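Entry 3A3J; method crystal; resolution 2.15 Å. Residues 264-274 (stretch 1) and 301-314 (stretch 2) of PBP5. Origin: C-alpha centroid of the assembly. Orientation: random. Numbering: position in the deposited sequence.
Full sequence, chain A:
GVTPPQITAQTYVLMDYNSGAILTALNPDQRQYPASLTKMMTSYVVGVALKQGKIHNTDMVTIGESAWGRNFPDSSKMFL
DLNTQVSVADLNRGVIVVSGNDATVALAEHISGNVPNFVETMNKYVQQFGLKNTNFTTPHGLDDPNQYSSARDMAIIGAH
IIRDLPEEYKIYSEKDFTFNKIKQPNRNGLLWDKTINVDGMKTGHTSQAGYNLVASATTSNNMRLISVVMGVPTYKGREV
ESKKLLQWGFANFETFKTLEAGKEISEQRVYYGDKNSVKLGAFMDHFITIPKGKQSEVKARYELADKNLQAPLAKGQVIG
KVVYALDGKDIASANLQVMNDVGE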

ATOM      1  N   GLU A 264      -9.393 -25.668  -9.513  1.00 42.53           N
ATOM      2  CA  GLU A 264      -9.216 -26.232 -10.854  1.00 43.78           C
ATOM      3  C   GLU A 264     -10.306 -25.686 -11.701  1.00 43.30           C
ATOM      4  O   GLU A 264     -11.456 -25.930 -11.416  1.00 44.61           O
ATOM      5  CB  GLU A 264      -9.304 -27.736 -10.787  1.00 43.44           C
ATOM      6  CG  GLU A 264      -8.132 -28.272 -10.035  1.00 46.97           C
ATOM      7  CD  GLU A 264      -8.227 -29.760  -9.785  1.00 50.36           C
ATOM      8  OE1 GLU A 264      -9.288 -30.370 -10.141  1.00 52.47           O
ATOM      9  OE2 GLU A 264      -7.231 -30.301  -9.229  1.00 48.56           O
ATOM     10  N   ILE A 265      -9.964 -24.901 -12.704  1.00 42.53           N
ATOM     11  CA  ILE A 265     -10.990 -24.336 -13.534  1.00 42.79           C
ATOM     12  C   ILE A 265     -11.144 -25.053 -14.893  1.00 43.03           C
ATOM     13  O   ILE A 265     -12.035 -24.742 -15.664  1.00 43.91           O
ATOM     14  CB  ILE A 265     -10.698 -22.846 -13.816  1.00 42.68           C
ATOM     15  CG1 ILE A 265      -9.558 -22.694 -14.783  1.00 41.50           C
ATOM     16  CG2 ILE A 265     -10.331 -22.061 -12.533  1.00 45.05           C
ATOM     17  CD1 ILE A 265      -9.235 -21.255 -15.041  1.00 40.54           C
ATOM     18  N   SER A 266     -10.268 -25.977 -15.224  1.00 41.79           N
ATOM     19  CA  SER A 266     -10.285 -26.502 -16.574  1.00 41.55           C
ATOM     20  C   SER A 266      -9.551 -27.827 -16.605  1.00 41.14           C
ATOM     21  O   SER A 266      -8.702 -28.099 -15.744  1.00 39.55           O
ATOM     22  CB  SER A 266      -9.543 -25.525 -17.470  1.00 41.85           C
ATOM     23  OG  SER A 266      -9.643 -25.927 -18.789  1.00 46.00           O
ATOM     24  N   GLU A 267      -9.841 -28.635 -17.619  1.00 41.43           N
ATOM     25  CA  GLU A 267      -9.079 -29.873 -17.850  1.00 41.49           C
ATOM     26  C   GLU A 267      -8.527 -29.831 -19.261  1.00 41.57           C
ATOM     27  O   GLU A 267      -9.244 -29.465 -20.219  1.00 40.81           O
ATOM     28  CB  GLU A 267      -9.935 -31.118 -17.651  1.00 42.26           C
ATOM     29  CG  GLU A 267      -9.127 -32.408 -17.455  1.00 44.91           C
ATOM     30  CD  GLU A 267      -9.995 -33.660 -17.582  1.00 52.00           C
ATOM     31  OE1 GLU A 267     -11.105 -33.704 -17.014  1.00 52.49           O
ATOM     32  OE2 GLU A 267      -9.582 -34.605 -18.295  1.00 56.93           O
ATOM     33  N   GLN A 268      -7.258 -30.181 -19.408  1.00 39.87           N
ATOM     34  CA  GLN A 268      -6.628 -30.075 -20.702  1.00 39.67           C
ATOM     35  C   GLN A 268      -5.915 -31.395 -21.053  1.00 38.49           C
ATOM     36  O   GLN A 268      -5.288 -32.040 -20.178  1.00 35.78           O
ATOM     37  CB  GLN A 268      -5.587 -28.965 -20.621  1.00 40.75           C
ATOM     38  CG  GLN A 268      -4.852 -28.718 -21.888  1.00 44.32           C
ATOM     39  CD  GLN A 268      -5.480 -27.614 -22.702  1.00 52.73           C
ATOM     40  OE1 GLN A 268      -6.630 -27.218 -22.474  1.00 53.39           O
ATOM     41  NE2 GLN A 268      -4.717 -27.091 -23.663  1.00 55.34           N
ATOM     42  N   ARG A 269      -5.982 -31.775 -22.332  1.00 37.43           N
ATOM     43  CA  ARG A 269      -5.424 -33.048 -22.769  1.00 36.62           C
ATOM     44  C   ARG A 269      -3.894 -32.921 -22.661  1.00 34.62           C
ATOM     45  O   ARG A 269      -3.344 -31.861 -22.898  1.00 33.42           O
ATOM     46  CB  ARG A 269      -5.886 -33.319 -24.222  1.00 37.65           C
ATOM     47  CG  ARG A 269      -4.968 -34.269 -25.018  1.00 41.34           C
ATOM     48  CD  ARG A 269      -5.682 -35.012 -26.198  1.00 49.56           C
ATOM     49  NE  ARG A 269      -5.597 -36.478 -26.027  1.00 53.88           N
ATOM     50  CZ  ARG A 269      -5.844 -37.403 -26.968  1.00 54.95           C
ATOM     51  NH1 ARG A 269      -6.186 -37.065 -28.202  1.00 54.43           N
ATOM     52  NH2 ARG A 269      -5.736 -38.695 -26.670  1.00 55.99           N
ATOM     53  N   VAL A 270      -3.212 -33.986 -22.296  1.00 34.68           N
ATOM     54  CA  VAL A 270      -1.731 -34.010 -22.266  1.00 34.63           C
ATOM     55  C   VAL A 270      -1.164 -35.170 -23.154  1.00 35.09           C
ATOM     56  O   VAL A 270      -1.693 -36.297 -23.130  1.00 34.61           O
ATOM     57  CB  VAL A 270      -1.237 -34.232 -20.835  1.00 34.71           C
ATOM     58  CG1 VAL A 270       0.333 -34.199 -20.769  1.00 36.30           C
ATOM     59  CG2 VAL A 270      -1.818 -33.148 -19.947  1.00 36.29           C
ATOM     60  N   TYR A 271      -0.084 -34.911 -23.891  1.00 34.52           N
ATOM     61  CA  TYR A 271       0.477 -35.932 -24.787  1.00 35.48           C
ATOM     62  C   TYR A 271       1.629 -36.654 -24.124  1.00 35.83           C
ATOM     63  O   TYR A 271       2.529 -36.024 -23.530  1.00 34.78           O
ATOM     64  CB  TYR A 271       0.930 -35.294 -26.112  1.00 35.81           C
ATOM     65  CG  TYR A 271      -0.275 -34.921 -26.916  1.00 34.73           C
ATOM     66  CD1 TYR A 271      -0.896 -33.698 -26.740  1.00 37.46           C
ATOM     67  CD2 TYR A 271      -0.857 -35.843 -27.761  1.00 37.24           C
ATOM     68  CE1 TYR A 271      -2.046 -33.375 -27.439  1.00 38.94           C
ATOM     69  CE2 TYR A 271      -1.977 -35.555 -28.468  1.00 37.12           C
ATOM     70  CZ  TYR A 271      -2.580 -34.302 -28.310  1.00 38.42           C
ATOM     71  OH  TYR A 271      -3.715 -34.008 -29.038  1.00 37.64           O
ATOM     72  N   TYR A 272       1.556 -37.984 -24.162  1.00 36.36           N
ATOM     73  CA  TYR A 272       2.732 -38.787 -23.799  1.00 36.66           C
ATOM     74  C   TYR A 272       3.137 -38.718 -22.300  1.00 38.36           C
ATOM     75  O   TYR A 272       4.305 -38.533 -21.996  1.00 37.35           O
ATOM     76  CB  TYR A 272       3.939 -38.311 -24.640  1.00 34.96           C
ATOM     77  CG  TYR A 272       3.696 -38.188 -26.137  1.00 32.25           C
ATOM     78  CD1 TYR A 272       3.008 -39.187 -26.854  1.00 30.13           C
ATOM     79  CD2 TYR A 272       4.179 -37.108 -26.833  1.00 30.41           C
ATOM     80  CE1 TYR A 272       2.813 -39.086 -28.257  1.00 25.68           C
ATOM     81  CE2 TYR A 272       3.995 -36.992 -28.226  1.00 31.47           C
ATOM     82  CZ  TYR A 272       3.307 -37.993 -28.902  1.00 28.43           C
ATOM     83  OH  TYR A 272       3.121 -37.877 -30.223  1.00 29.38           O
ATOM     84  N   GLY A 273       2.200 -38.842 -21.361  1.00 41.07           N
ATOM     85  CA  GLY A 273       2.588 -38.798 -19.937  1.00 42.90           C
ATOM     86  C   GLY A 273       1.795 -39.786 -19.115  1.00 44.56           C
ATOM     87  O   GLY A 273       1.035 -40.577 -19.681  1.00 43.20           O
ATOM     88  N   ASP A 274       1.923 -39.733 -17.782  1.00 46.59           N
ATOM     89  CA  ASP A 274       1.198 -40.706 -16.931  1.00 48.35           C
ATOM     90  C   ASP A 274      -0.309 -40.549 -16.911  1.00 48.45           C
ATOM     91  O   ASP A 274      -0.982 -41.501 -16.578  1.00 49.19           O
ATOM     92  CB  ASP A 274       1.661 -40.721 -15.463  1.00 49.98           C
ATOM     93  CG  ASP A 274       2.845 -39.809 -15.196  1.00 54.03           C
ATOM     94  OD1 ASP A 274       3.969 -40.343 -14.982  1.00 59.63           O
ATOM     95  OD2 ASP A 274       2.653 -38.566 -15.194  1.00 54.22           O
ATOM     96  N   ARG A 301     -10.710 -16.150 -22.052  1.00 54.15           N
ATOM     97  CA  ARG A 301     -10.260 -17.225 -22.903  1.00 54.86           C
ATOM     98  C   ARG A 301      -8.802 -17.592 -22.593  1.00 56.45           C
ATOM     99  O   ARG A 301      -8.106 -16.862 -21.842  1.00 56.28           O
ATOM    100  CB  ARG A 301     -10.381 -16.800 -24.346  1.00 54.09           C
ATOM    101  CG  ARG A 301      -9.592 -15.583 -24.630  1.00 52.38           C
ATOM    102  CD  ARG A 301      -9.522 -15.334 -26.089  1.00 48.66           C
ATOM    103  NE  ARG A 301      -8.309 -14.616 -26.387  1.00 48.29           N
ATOM    104  CZ  ARG A 301      -8.200 -13.313 -26.224  1.00 49.59           C
ATOM    105  NH1 ARG A 301      -9.243 -12.630 -25.778  1.00 52.52           N
ATOM    106  NH2 ARG A 301      -7.074 -12.699 -26.513  1.00 51.13           N
ATOM    107  N   TYR A 302      -8.330 -18.691 -23.191  1.00 57.04           N
ATOM    108  CA  TYR A 302      -6.975 -19.164 -22.945  1.00 58.67           C
ATOM    109  C   TYR A 302      -6.038 -18.868 -24.094  1.00 59.49           C
ATOM    110  O   TYR A 302      -6.470 -18.581 -25.204  1.00 60.27           O
ATOM    111  CB  TYR A 302      -6.947 -20.661 -22.598  1.00 59.20           C
ATOM    112  CG  TYR A 302      -7.814 -21.016 -21.421  1.00 60.15           C
ATOM    113  CD1 TYR A 302      -8.245 -20.039 -20.555  1.00 62.34           C
ATOM    114  CD2 TYR A 302      -8.182 -22.329 -21.170  1.00 63.83           C
ATOM    115  CE1 TYR A 302      -9.037 -20.325 -19.478  1.00 64.24           C
ATOM    116  CE2 TYR A 302      -8.988 -22.639 -20.075  1.00 66.84           C
ATOM    117  CZ  TYR A 302      -9.409 -21.614 -19.233  1.00 66.73           C
ATOM    118  OH  TYR A 302     -10.205 -21.865 -18.136  1.00 69.15           O
ATOM    119  N   GLU A 303      -4.749 -18.900 -23.808  1.00 59.80           N
ATOM    120  CA  GLU A 303      -3.734 -18.762 -24.824  1.00 60.98           C
ATOM    121  C   GLU A 303      -2.687 -19.661 -24.288  1.00 60.89           C
ATOM    122  O   GLU A 303      -1.746 -19.189 -23.640  1.00 61.04           O
ATOM    123  CB  GLU A 303      -3.141 -17.348 -24.882  1.00 61.39           C
ATOM    124  CG  GLU A 303      -4.169 -16.244 -24.878  1.00 63.98           C
ATOM    125  CD  GLU A 303      -4.790 -16.031 -26.227  1.00 66.00           C
ATOM    126  OE1 GLU A 303      -4.050 -16.230 -27.206  1.00 69.16           O
ATOM    127  OE2 GLU A 303      -5.990 -15.667 -26.306  1.00 65.89           O
ATOM    128  N   LEU A 304      -2.865 -20.960 -24.480  1.00 60.55           N
ATOM    129  CA  LEU A 304      -1.848 -21.838 -24.021  1.00 60.15           C
ATOM    130  C   LEU A 304      -0.642 -21.289 -24.717  1.00 59.98           C
ATOM    131  O   LEU A 304      -0.779 -20.637 -25.726  1.00 60.17           O
ATOM    132  CB  LEU A 304      -2.166 -23.263 -24.402  1.00 60.36           C
ATOM    133  CG  LEU A 304      -3.413 -23.694 -23.635  1.00 61.00           C
ATOM    134  CD1 LEU A 304      -3.388 -23.033 -22.263  1.00 59.34           C
ATOM    135  CD2 LEU A 304      -4.700 -23.339 -24.403  1.00 61.47           C
ATOM    136  N   ALA A 305       0.535 -21.454 -24.137  1.00 60.43           N
ATOM    137  CA  ALA A 305       1.734 -21.039 -24.822  1.00 60.00           C
ATOM    138  C   ALA A 305       1.987 -21.999 -26.005  1.00 60.41           C
ATOM    139  O   ALA A 305       2.342 -21.562 -27.088  1.00 61.27           O
ATOM    140  CB  ALA A 305       2.906 -20.993 -23.870  1.00 59.53           C
ATOM    141  N   ASP A 306       1.790 -23.296 -25.820  1.00 59.99           N
ATOM    142  CA  ASP A 306       1.908 -24.196 -26.940  1.00 60.35           C
ATOM    143  C   ASP A 306       0.556 -24.764 -27.323  1.00 59.93           C
ATOM    144  O   ASP A 306      -0.405 -24.689 -26.561  1.00 60.31           O
ATOM    145  CB  ASP A 306       2.961 -25.290 -26.696  1.00 60.81           C
ATOM    146  CG  ASP A 306       4.384 -24.713 -26.643  1.00 64.94           C
ATOM    147  OD1 ASP A 306       4.615 -23.799 -25.821  1.00 68.41           O
ATOM    148  OD2 ASP A 306       5.276 -25.122 -27.437  1.00 68.63           O
ATOM    149  N   LYS A 307       0.475 -25.330 -28.518  1.00 58.66           N
ATOM    150  CA  LYS A 307      -0.796 -25.805 -29.021  1.00 57.53           C
ATOM    151  C   LYS A 307      -1.392 -26.876 -28.140  1.00 55.62           C
ATOM    152  O   LYS A 307      -2.562 -26.822 -27.815  1.00 55.70           O
ATOM    153  CB  LYS A 307      -0.635 -26.307 -30.449  1.00 58.40           C
ATOM    154  CG  LYS A 307      -0.017 -25.246 -31.352  1.00 61.51           C
ATOM    155  CD  LYS A 307       0.045 -25.721 -32.815  1.00 66.57           C
ATOM    156  CE  LYS A 307      -0.094 -24.524 -33.792  1.00 67.54           C
ATOM    157  NZ  LYS A 307       0.693 -23.341 -33.315  1.00 67.97           N
ATOM    158  N   ASN A 308      -0.602 -27.865 -27.766  1.00 52.79           N
ATOM    159  CA  ASN A 308      -1.118 -28.896 -26.895  1.00 51.04           C
ATOM    160  C   ASN A 308      -0.105 -29.016 -25.787  1.00 48.66           C
ATOM    161  O   ASN A 308       0.950 -28.353 -25.831  1.00 49.56           O
ATOM    162  CB  ASN A 308      -1.207 -30.230 -27.603  1.00 51.99           C
ATOM    163  CG  ASN A 308      -0.798 -30.135 -29.034  1.00 55.40           C
ATOM    164  OD1 ASN A 308      -1.570 -29.695 -29.891  1.00 56.90           O
ATOM    165  ND2 ASN A 308       0.434 -30.544 -29.319  1.00 59.46           N
ATOM    166  N   LEU A 309      -0.402 -29.823 -24.789  1.00 43.70           N
ATOM    167  CA  LEU A 309       0.522 -29.918 -23.680  1.00 40.84           C
ATOM    168  C   LEU A 309       1.215 -31.253 -23.801  1.00 37.92           C
ATOM    169  O   LEU A 309       0.574 -32.288 -23.973  1.00 37.45           O
ATOM    170  CB  LEU A 309      -0.233 -29.851 -22.345  1.00 39.32           C
ATOM    171  CG  LEU A 309      -0.799 -28.487 -21.964  1.00 41.96           C
ATOM    172  CD1 LEU A 309      -1.427 -28.625 -20.600  1.00 39.74           C
ATOM    173  CD2 LEU A 309       0.293 -27.369 -21.985  1.00 37.95           C
ATOM    174  N   GLN A 310       2.517 -31.238 -23.667  1.00 36.09           N
ATOM    175  CA  GLN A 310       3.262 -32.485 -23.553  1.00 35.02           C
ATOM    176  C   GLN A 310       3.952 -32.712 -22.202  1.00 34.18           C
ATOM    177  O   GLN A 310       4.667 -31.835 -21.719  1.00 33.17           O
ATOM    178  CB  GLN A 310       4.313 -32.509 -24.646  1.00 35.76           C
ATOM    179  CG  GLN A 310       5.031 -33.887 -24.786  1.00 34.71           C
ATOM    180  CD  GLN A 310       5.923 -33.876 -25.996  1.00 34.64           C
ATOM    181  OE1 GLN A 310       5.608 -33.215 -26.958  1.00 33.67           O
ATOM    182  NE2 GLN A 310       7.042 -34.564 -25.943  1.00 30.20           N
ATOM    183  N   ALA A 311       3.769 -33.894 -21.634  1.00 34.78           N
ATOM    184  CA  ALA A 311       4.504 -34.336 -20.418  1.00 37.50           C
ATOM    185  C   ALA A 311       6.008 -34.249 -20.654  1.00 39.41           C
ATOM    186  O   ALA A 311       6.438 -34.201 -21.821  1.00 40.12           O
ATOM    187  CB  ALA A 311       4.101 -35.759 -20.002  1.00 35.81           C
ATOM    188  N   PRO A 312       6.837 -34.128 -19.574  1.00 41.30           N
ATOM    189  CA  PRO A 312       6.503 -34.011 -18.150  1.00 41.43           C
ATOM    190  C   PRO A 312       5.900 -32.637 -17.848  1.00 40.34           C
ATOM    191  O   PRO A 312       6.316 -31.627 -18.414  1.00 40.84           O
ATOM    192  CB  PRO A 312       7.897 -34.137 -17.462  1.00 40.57           C
ATOM    193  CG  PRO A 312       8.821 -33.459 -18.402  1.00 41.88           C
ATOM    194  CD  PRO A 312       8.294 -33.895 -19.790  1.00 41.56           C
ATOM    195  N   LEU A 313       4.920 -32.609 -16.965  1.00 41.26           N
ATOM    196  CA  LEU A 313       4.374 -31.342 -16.428  1.00 41.03           C
ATOM    197  C   LEU A 313       4.523 -31.210 -14.877  1.00 41.08           C
ATOM    198  O   LEU A 313       4.089 -32.094 -14.129  1.00 40.48           O
ATOM    199  CB  LEU A 313       2.909 -31.274 -16.785  1.00 40.55           C
ATOM    200  CG  LEU A 313       2.445 -30.500 -18.017  1.00 41.02           C
ATOM    201  CD1 LEU A 313       3.514 -30.229 -18.950  1.00 37.79           C
ATOM    202  CD2 LEU A 313       1.288 -31.186 -18.668  1.00 41.90           C
ATOM    203  N   ALA A 314       5.052 -30.078 -14.419  1.00 41.29           N
ATOM    204  CA  ALA A 314       5.249 -29.797 -12.967  1.00 42.35           C
ATOM    205  C   ALA A 314       4.078 -28.979 -12.357  1.00 42.64           C
ATOM    206  O   ALA A 314       3.598 -28.007 -12.946  1.00 42.87           O
ATOM    207  CB  ALA A 314       6.578 -29.036 -12.763  1.00 40.60           C
TER
HETATM  208  O   HOH W   1      -2.987 -30.038 -24.640  1.00 35.85           O

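This is a short parallel strand pairing, fastened by two backbone hydrogen bonds and one bridging water, with a small apolar cluster on one side and looser side-chain packing trailing back toward Tyr 302.

The anchor is Tyr 271, whose backbone reaches the other stretch through both of its polar atoms. Tyr 271 N donates to Leu 309 O at 2.7 Å, and Tyr 271 O accepts from Ala 311 N at 3.1 Å, so the one residue straddles Gln 310, its partner in the parallel register, with CA atoms 4.6 Å apart. One step earlier the strands do not bond directly. Instead, water 1 donates to Arg 269 O at 2.5 Å and accepts from Leu 309 N at 2.6 Å, carrying the ladder across a gap that the backbones leave open. A CA-H...O contact from Val 270 CA to Leu 309 O, 3.3 Å, adds to the same carbonyl.

Side chains divide by face. Val 270 and Leu 309 share one, and both are buried, as befits residues with nothing polar beyond the backbone. Val 270 is the hub: Val 270 CG1 and CG2 both reach Leu 313 CD2, at 3.8 and 3.9 Å, and the side chain also meets Ala 311 CB, 4.1 Å from Val 270 CG1, and Leu 309 CB, 4.4 Å from Val 270 CG2. The beta-branched side chain offers two methyls close to the backbone, enough to meet these neighbours without a long reach. On the other face are Tyr 271 and Gln 310, less buried and more polar. Here Tyr 271 CE1 packs 3.3 Å from Asn 308 CB, and Gln 310 CD comes to the edge of the next ring, 3.8 Å from Tyr 272 CD2.

Beyond the pairing, small residues permit a close approach. Gly 273 CA sits 3.4 Å from Ala 311 CB, and a CB modelled on the glycine would fall 2.4 Å from that same methyl, a clash. Tyr 272, with positive phi, comes just before this close passage.

Toward the start of stretch 1 the neighbour is a separate strand, 301-304, whose axis stays at least 10.9 Å away, and side chains span the space. Gln 268 uses its aliphatic part as packing material, Gln 268 CG lying 3.7 Å from Leu 309 CD1, and Gln 268 NE2 is 3.6 Å from Leu 304 CG. Farther back, the Tyr 302 ring reaches across a CA separation of 10.3 Å to Ser 266, whose OG lies at the ring edge, 3.6 Å from CE2 of Tyr 302. Ile 265 CD1 adds apolar contact 4.2 Å from Tyr 302 CZ. In all, 623 Å² is buried.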